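Local atomic coordinates of amidohydrolase (Brucella melitensis biovar Abortus, PDB entry 4F0L), a protein that probably acts as a metal-dependent deaminase of the amidohydrolase family and holds an iron ion in its active site. Residues Ala110-Val115 with Arg440-Ala445; Phe122-Glu127 with Gly160-Pro165; Arg149-Ala154 with Lys201-Phe206; Ala209-Ala214 with Gln231-Ala236. One frame throughout, in Å; residues are numbered along the deposited sequence.

Contact 1. Residues Ala110-Val115 with Arg440-Ala445; sequences ALRLYV and RLRDEA
Leu-111 (chi1 176°) and Arg-112 (chi1 -174°) both carry CG anti to the backbone N; the first heads from helix 103-119 straight for the first turn of the C-terminal helix 442-457, while the second leaves to one side and comes alongside that turn only after a bend at chi2. Val-115, one turn on from Leu-111, places CG1 in the same anti position (chi1 160°) and CG2 beside its own backbone N. The pair is a helix-helix packing in which the C-terminal helix packs on helix 103-119 in the outer helical layer of the TIM barrel. Ala-445 is the small residue at its centre, and its CA comes within 5.3 Å of the CA of Arg-112. Its methyl meets three side chains: CD2 of Leu-111 lies 3.9 Å from Ala-445 CB, CD of Arg-112 is equally near it, and CG2 of Val-115 closes in more loosely, 4.3 Å from the same carbon. The other branch of Val-115, CG1, rests 4.1 Å from CA of Arg-442. Arg-112 and Arg-442 run side by side, pointing the same way with their guanidinium planes nearly parallel. No hydrogen bond joins the two segments, and the two like charges are probably offset by reciprocal salt bridges to acids on the opposite helix: Arg-112 NE pairs with Glu-446, Arg-442 NE with Glu-119. Arg-402 of the second subunit brings a further positive charge close to Arg-112. Over one face of the Arg-112 guanidinium, displaced toward its rim, sits CG of Arg-442, 3.7 Å from Arg-112 NH2.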
# COMPACT_ATOMS: atom_id res chain seq x y z
N ALA B 110 -8.38 -20.60 7.30
CA ALA B 110 -8.02 -19.87 8.52
C ALA B 110 -6.56 -20.10 8.91
O ALA B 110 -5.87 -19.18 9.31
CB ALA B 110 -8.93 -20.27 9.66
N LEU B 111 -6.08 -21.33 8.80
CA LEU B 111 -4.67 -21.58 9.11
C LEU B 111 -3.75 -20.76 8.23
O LEU B 111 -2.84 -20.07 8.75
CB LEU B 111 -4.32 -23.07 9.05
CG LEU B 111 -2.83 -23.41 9.26
CD1 LEU B 111 -2.36 -22.94 10.63
CD2 LEU B 111 -2.55 -24.90 9.06
N ARG B 112 -3.97 -20.78 6.91
CA ARG B 112 -3.06 -20.08 6.01
C ARG B 112 -3.14 -18.57 6.22
O ARG B 112 -2.13 -17.87 6.10
CB ARG B 112 -3.35 -20.45 4.56
CG ARG B 112 -2.36 -19.89 3.56
CD ARG B 112 -0.95 -20.45 3.80
NE ARG B 112 0.10 -19.84 2.99
CZ ARG B 112 0.70 -18.66 3.26
NH1 ARG B 112 0.38 -17.95 4.32
NH2 ARG B 112 1.62 -18.21 2.44
N LEU B 113 -4.32 -18.07 6.53
CA LEU B 113 -4.49 -16.67 6.93
C LEU B 113 -3.71 -16.29 8.18
O LEU B 113 -3.02 -15.25 8.23
CB LEU B 113 -5.95 -16.38 7.18
CG LEU B 113 -6.21 -15.02 7.81
CD1 LEU B 113 -5.69 -13.89 6.94
CD2 LEU B 113 -7.70 -14.83 8.19
N TYR B 114 -3.82 -17.13 9.20
CA TYR B 114 -3.15 -16.82 10.46
C TYR B 114 -1.63 -16.92 10.29
O TYR B 114 -0.89 -16.15 10.91
CB TYR B 114 -3.69 -17.69 11.63
CG TYR B 114 -5.19 -17.50 11.92
CD1 TYR B 114 -5.85 -16.31 11.59
CD2 TYR B 114 -5.93 -18.49 12.53
CE1 TYR B 114 -7.21 -16.15 11.84
CE2 TYR B 114 -7.25 -18.33 12.80
CZ TYR B 114 -7.90 -17.16 12.45
OH TYR B 114 -9.24 -16.98 12.69
N VAL B 115 -1.15 -17.82 9.43
CA VAL B 115 0.26 -17.84 9.09
C VAL B 115 0.69 -16.51 8.43
O VAL B 115 1.72 -15.91 8.77
CB VAL B 115 0.61 -19.04 8.21
CG1 VAL B 115 1.93 -18.80 7.45
CG2 VAL B 115 0.65 -20.33 9.05
N ARG B 440 7.12 -21.30 10.54
CA ARG B 440 7.58 -22.67 10.57
C ARG B 440 6.68 -23.67 9.79
O ARG B 440 7.17 -24.67 9.38
CB ARG B 440 7.77 -23.12 12.03
CG ARG B 440 6.52 -23.00 12.88
CD ARG B 440 6.74 -23.46 14.32
NE ARG B 440 6.00 -24.70 14.58
CZ ARG B 440 4.66 -24.79 14.68
NH1 ARG B 440 4.14 -25.97 14.90
NH2 ARG B 440 3.83 -23.72 14.56
N LEU B 441 5.40 -23.38 9.59
CA LEU B 441 4.47 -24.24 8.81
C LEU B 441 3.92 -23.62 7.49
O LEU B 441 2.88 -24.06 6.95
CB LEU B 441 3.27 -24.58 9.73
CG LEU B 441 3.44 -25.43 11.00
CD1 LEU B 441 2.08 -25.76 11.65
CD2 LEU B 441 4.22 -26.70 10.70
N ARG B 442 4.59 -22.60 6.95
CA ARG B 442 4.05 -21.90 5.76
C ARG B 442 3.74 -22.85 4.61
O ARG B 442 2.64 -22.84 4.07
CB ARG B 442 5.00 -20.79 5.27
CG ARG B 442 4.48 -20.00 4.07
CD ARG B 442 5.59 -19.38 3.22
NE ARG B 442 6.23 -18.25 3.92
CZ ARG B 442 7.25 -17.54 3.44
NH1 ARG B 442 7.80 -17.83 2.28
NH2 ARG B 442 7.71 -16.51 4.14
N ASP B 443 4.71 -23.69 4.25
CA ASP B 443 4.55 -24.51 3.04
C ASP B 443 3.45 -25.57 3.19
O ASP B 443 2.68 -25.81 2.28
CB ASP B 443 5.88 -25.15 2.66
CG ASP B 443 6.91 -24.11 2.22
OD1 ASP B 443 6.53 -22.96 1.89
OD2 ASP B 443 8.10 -24.44 2.19
N GLU B 444 3.38 -26.19 4.36
CA GLU B 444 2.34 -27.18 4.64
C GLU B 444 0.96 -26.48 4.64
O GLU B 444 -0.01 -26.96 4.01
CB GLU B 444 2.58 -27.84 6.01
CG GLU B 444 3.91 -28.60 6.21
CD GLU B 444 5.11 -27.75 6.66
OE1 GLU B 444 5.08 -26.50 6.57
OE2 GLU B 444 6.14 -28.36 7.06
N ALA B 445 0.87 -25.35 5.31
CA ALA B 445 -0.39 -24.60 5.34
C ALA B 445 -0.82 -24.19 3.94
O ALA B 445 -2.00 -24.28 3.59
CB ALA B 445 -0.28 -23.38 6.24

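Contact 2. Residues Phe122-Glu127 with Gly160-Pro165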
# COMPACT_ATOMS: atom_id res chain seq x y z
N PHE B 122 1.48 -9.72 13.25
CA PHE B 122 0.31 -9.73 14.10
C PHE B 122 0.38 -10.97 14.98
O PHE B 122 0.54 -12.08 14.46
CB PHE B 122 -0.99 -9.82 13.29
CG PHE B 122 -1.26 -8.64 12.42
CD1 PHE B 122 -1.83 -7.50 12.95
CD2 PHE B 122 -1.00 -8.69 11.04
CE1 PHE B 122 -2.15 -6.43 12.13
CE2 PHE B 122 -1.29 -7.63 10.23
CZ PHE B 122 -1.87 -6.49 10.77
N THR B 123 0.22 -10.80 16.30
CA THR B 123 0.38 -11.89 17.27
C THR B 123 -0.92 -12.41 17.90
O THR B 123 -0.92 -13.41 18.63
CB THR B 123 1.32 -11.46 18.39
OG1 THR B 123 0.91 -10.18 18.93
CG2 THR B 123 2.76 -11.35 17.85
N ARG B 124 -2.03 -11.74 17.59
CA ARG B 124 -3.37 -12.14 18.07
C ARG B 124 -4.36 -11.76 17.03
O ARG B 124 -4.18 -10.75 16.35
CB ARG B 124 -3.75 -11.48 19.42
CG ARG B 124 -5.14 -11.82 19.92
CD ARG B 124 -5.40 -11.27 21.32
NE ARG B 124 -4.59 -11.95 22.32
CZ ARG B 124 -4.98 -12.97 23.07
NH1 ARG B 124 -6.21 -13.48 22.96
NH2 ARG B 124 -4.13 -13.49 23.96
N VAL B 125 -5.42 -12.55 16.90
CA VAL B 125 -6.46 -12.22 15.99
C VAL B 125 -7.79 -12.15 16.70
O VAL B 125 -8.07 -12.96 17.59
CB VAL B 125 -6.53 -13.18 14.76
CG1 VAL B 125 -6.80 -14.62 15.19
CG2 VAL B 125 -7.59 -12.66 13.76
N GLY B 126 -8.58 -11.17 16.30
CA GLY B 126 -9.98 -11.04 16.72
C GLY B 126 -10.87 -11.54 15.63
O GLY B 126 -11.10 -10.84 14.66
N GLU B 127 -11.26 -12.80 15.73
CA GLU B 127 -12.03 -13.46 14.69
C GLU B 127 -13.52 -13.22 14.89
O GLU B 127 -14.14 -13.77 15.78
CB GLU B 127 -11.74 -14.96 14.66
CG GLU B 127 -12.39 -15.69 13.50
CD GLU B 127 -11.94 -15.20 12.12
OE1 GLU B 127 -10.75 -14.83 11.95
OE2 GLU B 127 -12.79 -15.20 11.20
N GLY B 160 -2.49 -16.09 18.72
CA GLY B 160 -3.36 -15.77 19.86
C GLY B 160 -4.76 -15.55 19.33
O GLY B 160 -4.91 -15.08 18.22
N LEU B 161 -5.78 -15.91 20.10
CA LEU B 161 -7.17 -15.84 19.62
C LEU B 161 -8.09 -15.15 20.62
O LEU B 161 -8.24 -15.59 21.76
CB LEU B 161 -7.70 -17.25 19.34
CG LEU B 161 -9.16 -17.38 18.85
CD1 LEU B 161 -9.41 -16.61 17.56
CD2 LEU B 161 -9.51 -18.87 18.67
N THR B 162 -8.70 -14.06 20.19
CA THR B 162 -9.90 -13.57 20.78
C THR B 162 -11.03 -13.91 19.84
O THR B 162 -11.19 -13.30 18.77
CB THR B 162 -9.82 -12.06 21.06
OG1 THR B 162 -8.78 -11.82 22.01
CG2 THR B 162 -11.13 -11.54 21.57
N LEU B 163 -11.83 -14.87 20.23
CA LEU B 163 -12.89 -15.39 19.38
C LEU B 163 -14.17 -14.66 19.69
O LEU B 163 -14.56 -14.54 20.85
CB LEU B 163 -13.06 -16.89 19.60
CG LEU B 163 -14.16 -17.64 18.85
CD1 LEU B 163 -13.85 -17.69 17.35
CD2 LEU B 163 -14.27 -19.03 19.45
N LEU B 164 -14.82 -14.15 18.64
CA LEU B 164 -15.98 -13.28 18.78
C LEU B 164 -17.14 -13.83 17.90
O LEU B 164 -17.37 -13.35 16.78
CB LEU B 164 -15.60 -11.86 18.36
CG LEU B 164 -14.45 -11.21 19.15
CD1 LEU B 164 -13.93 -9.99 18.40
CD2 LEU B 164 -14.83 -10.85 20.59
N PRO B 165 -17.80 -14.88 18.36
CA PRO B 165 -18.90 -15.43 17.57
C PRO B 165 -19.97 -14.37 17.37
O PRO B 165 -20.33 -13.67 18.32
CB PRO B 165 -19.43 -16.57 18.47
CG PRO B 165 -18.25 -16.97 19.30
CD PRO B 165 -17.62 -15.64 19.61
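Arg-124 leaves strand 122-129 with CB about 4.0 Å from the carbonyl O of Gly-160, and CG, anti to the backbone N (chi1 178°), moves in to 3.7 Å from the same oxygen. CD of Arg-124 reaches the hydroxyl of Thr-162, 3.5 Å from OG1. A bend at chi3 turns the guanidinium so that one face lies over the backbone of Gly-160 and Leu-161, while Arg-124 NH1 donates to Thr-162 OG1 at 3.2 Å, somewhat tilted from the guanidinium plane. At the tip NH2 bonds Gly-208 O, and Thr-162 OG1 is also bound to Met-380 O. The strands beneath are parallel neighbours of the TIM barrel, the two ends of the beta-alpha-beta unit that crosses over through helix 145-157. Five backbone hydrogen bonds join them; the Thr-162 N to Val-125 O bond, 2.9 Å, runs nearly along the C=O axis. Gly-160 brings its CA within 4.0 Å of that of Arg-124. On the other face, the side chains of Val-125 and Leu-161 run side by side, CG1 of the first 4.0 Å from CD1 of the second, and Glu-127 turns its carboxylate away, to Tyr-114 OH, Ser-66 OG and Ala-68 N. Held by three hydrogen bonds, this buried carboxylate is probably ionised, and because Ser-66 and Ala-68 flank the iron ligand His-67 it may help to position that segment.

Contact 3. Residues Arg149-Ala154 with Lys201-Phe206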
# COMPACT_ATOMS: atom_id res chain seq x y z
N ARG B 149 -13.13 -25.10 14.35
CA ARG B 149 -12.15 -25.06 13.26
C ARG B 149 -11.22 -23.85 13.33
O ARG B 149 -10.00 -23.96 13.08
CB ARG B 149 -12.85 -25.10 11.91
CG ARG B 149 -13.64 -26.38 11.68
CD ARG B 149 -12.73 -27.60 11.63
NE ARG B 149 -13.48 -28.80 11.30
CZ ARG B 149 -12.97 -29.90 10.74
NH1 ARG B 149 -11.68 -29.99 10.40
NH2 ARG B 149 -13.76 -30.93 10.51
N ILE B 150 -11.80 -22.70 13.69
CA ILE B 150 -11.03 -21.46 13.90
C ILE B 150 -10.02 -21.69 14.99
O ILE B 150 -8.82 -21.44 14.81
CB ILE B 150 -11.95 -20.28 14.28
CG1 ILE B 150 -12.85 -19.90 13.11
CG2 ILE B 150 -11.16 -19.09 14.78
CD1 ILE B 150 -12.14 -19.67 11.79
N ALA B 151 -10.49 -22.22 16.12
CA ALA B 151 -9.62 -22.47 17.23
C ALA B 151 -8.52 -23.50 16.91
O ALA B 151 -7.37 -23.32 17.32
CB ALA B 151 -10.40 -22.87 18.46
N ALA B 152 -8.85 -24.55 16.16
CA ALA B 152 -7.86 -25.51 15.71
C ALA B 152 -6.83 -24.85 14.82
O ALA B 152 -5.62 -25.13 14.96
CB ALA B 152 -8.50 -26.71 14.99
N ALA B 153 -7.29 -23.99 13.89
CA ALA B 153 -6.39 -23.27 13.00
C ALA B 153 -5.45 -22.34 13.80
O ALA B 153 -4.22 -22.39 13.65
CB ALA B 153 -7.19 -22.47 11.96
N ALA B 154 -6.01 -21.56 14.71
CA ALA B 154 -5.19 -20.69 15.55
C ALA B 154 -4.16 -21.49 16.38
O ALA B 154 -2.99 -21.07 16.50
CB ALA B 154 -6.07 -19.84 16.48
N LYS B 201 -16.12 -24.39 25.94
CA LYS B 201 -15.54 -25.70 26.16
C LYS B 201 -14.36 -25.93 25.24
O LYS B 201 -13.32 -26.38 25.68
CB LYS B 201 -16.57 -26.81 25.94
CG LYS B 201 -17.61 -26.85 27.03
CD LYS B 201 -18.77 -27.77 26.66
CE LYS B 201 -19.81 -27.80 27.77
NZ LYS B 201 -21.18 -28.08 27.28
N THR B 202 -14.51 -25.62 23.97
CA THR B 202 -13.42 -25.76 23.02
C THR B 202 -12.17 -24.96 23.40
O THR B 202 -11.05 -25.43 23.21
CB THR B 202 -13.89 -25.34 21.63
OG1 THR B 202 -14.83 -26.31 21.17
CG2 THR B 202 -12.75 -25.24 20.67
N LEU B 203 -12.36 -23.74 23.92
CA LEU B 203 -11.24 -22.88 24.27
C LEU B 203 -10.57 -23.22 25.62
O LEU B 203 -9.57 -22.63 25.98
CB LEU B 203 -11.68 -21.43 24.26
CG LEU B 203 -11.98 -20.89 22.85
CD1 LEU B 203 -12.46 -19.44 22.95
CD2 LEU B 203 -10.79 -20.96 21.93
N GLU B 204 -11.11 -24.19 26.35
CA GLU B 204 -10.44 -24.67 27.56
C GLU B 204 -9.08 -25.20 27.18
O GLU B 204 -8.97 -25.99 26.26
CB GLU B 204 -11.26 -25.77 28.25
CG GLU B 204 -12.37 -25.19 29.09
CD GLU B 204 -13.30 -26.24 29.68
OE1 GLU B 204 -13.03 -27.45 29.52
OE2 GLU B 204 -14.28 -25.84 30.31
N GLY B 205 -8.06 -24.77 27.87
CA GLY B 205 -6.71 -25.17 27.49
C GLY B 205 -6.11 -24.41 26.31
O GLY B 205 -4.96 -24.63 25.97
N PHE B 206 -6.87 -23.52 25.67
CA PHE B 206 -6.28 -22.62 24.67
C PHE B 206 -5.66 -21.47 25.46
O PHE B 206 -6.36 -20.51 25.80
CB PHE B 206 -7.33 -22.11 23.68
CG PHE B 206 -6.74 -21.46 22.43
CD1 PHE B 206 -5.78 -20.46 22.52
CD2 PHE B 206 -7.13 -21.87 21.16
CE1 PHE B 206 -5.23 -19.87 21.39
CE2 PHE B 206 -6.61 -21.26 20.01
CZ PHE B 206 -5.66 -20.28 20.12
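Two partners grip the hydroxyl OG1 of Thr-202: OD1 of Asp-148, on the facing helix 145-157, and the carbonyl O of Gly-198, one turn back in its own helix. With OG1 so placed beside the backbone N, CG2 of Thr-202 is left anti to it and meets CB of Ala-151 at 4.0 Å. The same methyl of Ala-151 receives CD2 of Leu-203, also 4.0 Å from Ala-151 CB. These helices, 145-157 and 189-203, are neighbours in the outer layer of the TIM barrel, each following a parallel strand of the barrel, and the small Ala-151 lies where the two approach, its CA 7.2 Å from CA of Leu-203. Beyond Leu-203 the chain reverses in a type II beta turn closed by Phe-206 N bonding Leu-203 O; Gly-205 takes its third position with a positive phi of 79°, a conformation suited to glycine. The turn brings back Phe-206, whose CG is anti to the backbone N (chi1 -166°), which points the ring at helix 145-157, and it enters by its edge. CZ of Phe-206 lies 3.7 Å from Ala-154 CB, which sits in the plane of the ring, and Phe-206 CE2 comes 3.5 Å from the carbonyl O of Ala-151, an oxygen that also accepts a hydrogen bond from Thr-155 OG1.

Contact 4. Residues Ala209-Ala214 with Gln231-Ala236; sequences AVLGVA and QLLPDA
Residues Ala-209 to Ala-214 run extended, forming strand at Val-210 and Leu-211 and then breaking at Gly-212, whose psi of -160° marks the irregularity in strand 210-215. Facing them, Gln-231 to Ala-236 form an irregular loop that ends in a type I beta turn, Leu-233 to Ala-236, closed by Ala-236 N bonding Leu-233 O at 3.0 Å. The closest CA atoms are those of Gly-212 and Ala-236, 5.1 Å apart, yet no hydrogen bond crosses between the segments. Pairing begins one residue later: the backbone of Val-213 bonds Pro-237, just before strand 238-242, and His-239 within it. The loop is thus the return limb of a beta-alpha-beta unit of the barrel, leading from helix 223-229 into strand 238-242 beside strand 210-215. Arg-273 fixes the turn from outside by bonding the carbonyl oxygens of both Leu-233 and Ala-236. Of the side chains, Leu-233 does most: with CG beside the backbone N (chi1 -65°), it reaches across Leu-211 obliquely, its CD1 lying 4.0 Å from Leu-211 CG and 3.7 Å from Leu-211 O. Leu-233 CD1 is also 4.4 Å from CG1 of Val-213, and the residue packs on Ile-196 of helix 189-203. Ala-236 packs tightly against the backbone of Leu-211 and Gly-212, its CB only 3.1 Å from the carbonyl O of Leu-211 and 4.1 Å from CA of Gly-212.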
# COMPACT_ATOMS: atom_id res chain seq x y z
N ALA B 209 -6.57 -17.40 25.36
CA ALA B 209 -7.72 -17.17 24.51
C ALA B 209 -8.68 -16.30 25.26
O ALA B 209 -8.78 -16.39 26.50
CB ALA B 209 -8.41 -18.47 24.13
N VAL B 210 -9.40 -15.48 24.51
CA VAL B 210 -10.48 -14.70 25.05
C VAL B 210 -11.74 -15.01 24.24
O VAL B 210 -11.66 -15.19 23.02
CB VAL B 210 -10.14 -13.19 25.01
CG1 VAL B 210 -11.35 -12.37 25.48
CG2 VAL B 210 -8.94 -12.90 25.92
N LEU B 211 -12.88 -15.13 24.91
CA LEU B 211 -14.17 -15.37 24.22
C LEU B 211 -15.09 -14.20 24.50
O LEU B 211 -15.46 -13.97 25.67
CB LEU B 211 -14.83 -16.68 24.69
CG LEU B 211 -16.21 -17.08 24.11
CD1 LEU B 211 -16.10 -17.28 22.61
CD2 LEU B 211 -16.78 -18.32 24.79
N GLY B 212 -15.45 -13.46 23.45
CA GLY B 212 -16.42 -12.39 23.57
C GLY B 212 -17.63 -12.66 22.68
O GLY B 212 -17.86 -13.80 22.28
N VAL B 213 -18.39 -11.62 22.36
CA VAL B 213 -19.56 -11.72 21.48
C VAL B 213 -19.57 -10.59 20.45
O VAL B 213 -18.99 -9.53 20.69
CB VAL B 213 -20.90 -11.70 22.25
CG1 VAL B 213 -20.92 -12.81 23.33
CG2 VAL B 213 -21.13 -10.33 22.86
N ALA B 214 -20.18 -10.85 19.30
CA ALA B 214 -20.16 -9.92 18.18
C ALA B 214 -21.57 -9.81 17.58
O ALA B 214 -21.87 -10.46 16.60
CB ALA B 214 -19.16 -10.37 17.10
N GLN B 231 -25.14 -9.36 27.40
CA GLN B 231 -25.21 -9.70 28.81
C GLN B 231 -24.68 -11.12 29.06
O GLN B 231 -24.48 -11.50 30.20
CB GLN B 231 -26.67 -9.55 29.35
N LEU B 232 -24.42 -11.89 28.00
CA LEU B 232 -23.99 -13.28 28.19
C LEU B 232 -22.67 -13.42 28.92
O LEU B 232 -22.53 -14.28 29.78
CB LEU B 232 -23.84 -14.02 26.85
CG LEU B 232 -25.10 -14.48 26.15
CD1 LEU B 232 -24.68 -15.15 24.85
CD2 LEU B 232 -25.98 -15.41 27.03
N LEU B 233 -21.71 -12.58 28.56
CA LEU B 233 -20.37 -12.63 29.10
C LEU B 233 -20.00 -11.17 29.42
O LEU B 233 -19.28 -10.51 28.65
CB LEU B 233 -19.39 -13.25 28.09
CG LEU B 233 -19.62 -14.73 27.74
CD1 LEU B 233 -18.86 -15.15 26.46
CD2 LEU B 233 -19.34 -15.67 28.93
N PRO B 234 -20.53 -10.65 30.54
CA PRO B 234 -20.44 -9.22 30.85
C PRO B 234 -19.02 -8.73 31.06
O PRO B 234 -18.79 -7.53 30.98
CB PRO B 234 -21.28 -9.07 32.11
CG PRO B 234 -21.32 -10.45 32.73
CD PRO B 234 -21.30 -11.39 31.57
N ASP B 235 -18.07 -9.62 31.32
CA ASP B 235 -16.70 -9.17 31.53
C ASP B 235 -15.82 -9.35 30.29
O ASP B 235 -14.63 -9.10 30.35
CB ASP B 235 -16.08 -9.88 32.72
CG ASP B 235 -16.87 -9.63 34.01
OD1 ASP B 235 -17.22 -8.45 34.27
OD2 ASP B 235 -17.15 -10.60 34.73
N ALA B 236 -16.40 -9.76 29.18
CA ALA B 236 -15.61 -10.06 27.99
C ALA B 236 -15.96 -9.03 26.91
O ALA B 236 -16.99 -8.36 27.00
CB ALA B 236 -15.90 -11.48 27.52

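In the fold
From the N terminus, helix 103-119 supplies the first half of contact 1, which is not completed until the C-terminal helix, so this long loop encloses the other three contacts. Strand 122-129 follows, and contact 2 closes when the chain returns from helix 145-157 along strand 160-167. That helix opens contact 3, completed at the end of helix 189-203, so contacts 2 and 3 cross; Ile-150 packs on Glu-127, and Phe-206 on Leu-161. Contact 4 comes in series after both, adding strand 210-215, which bonds Leu-163 of contact 2, and linking it to the entry of strand 238-242. Ala-110 of contact 1 packs on Ala-153 of contact 3, tying helix 103-119 to helix 145-157.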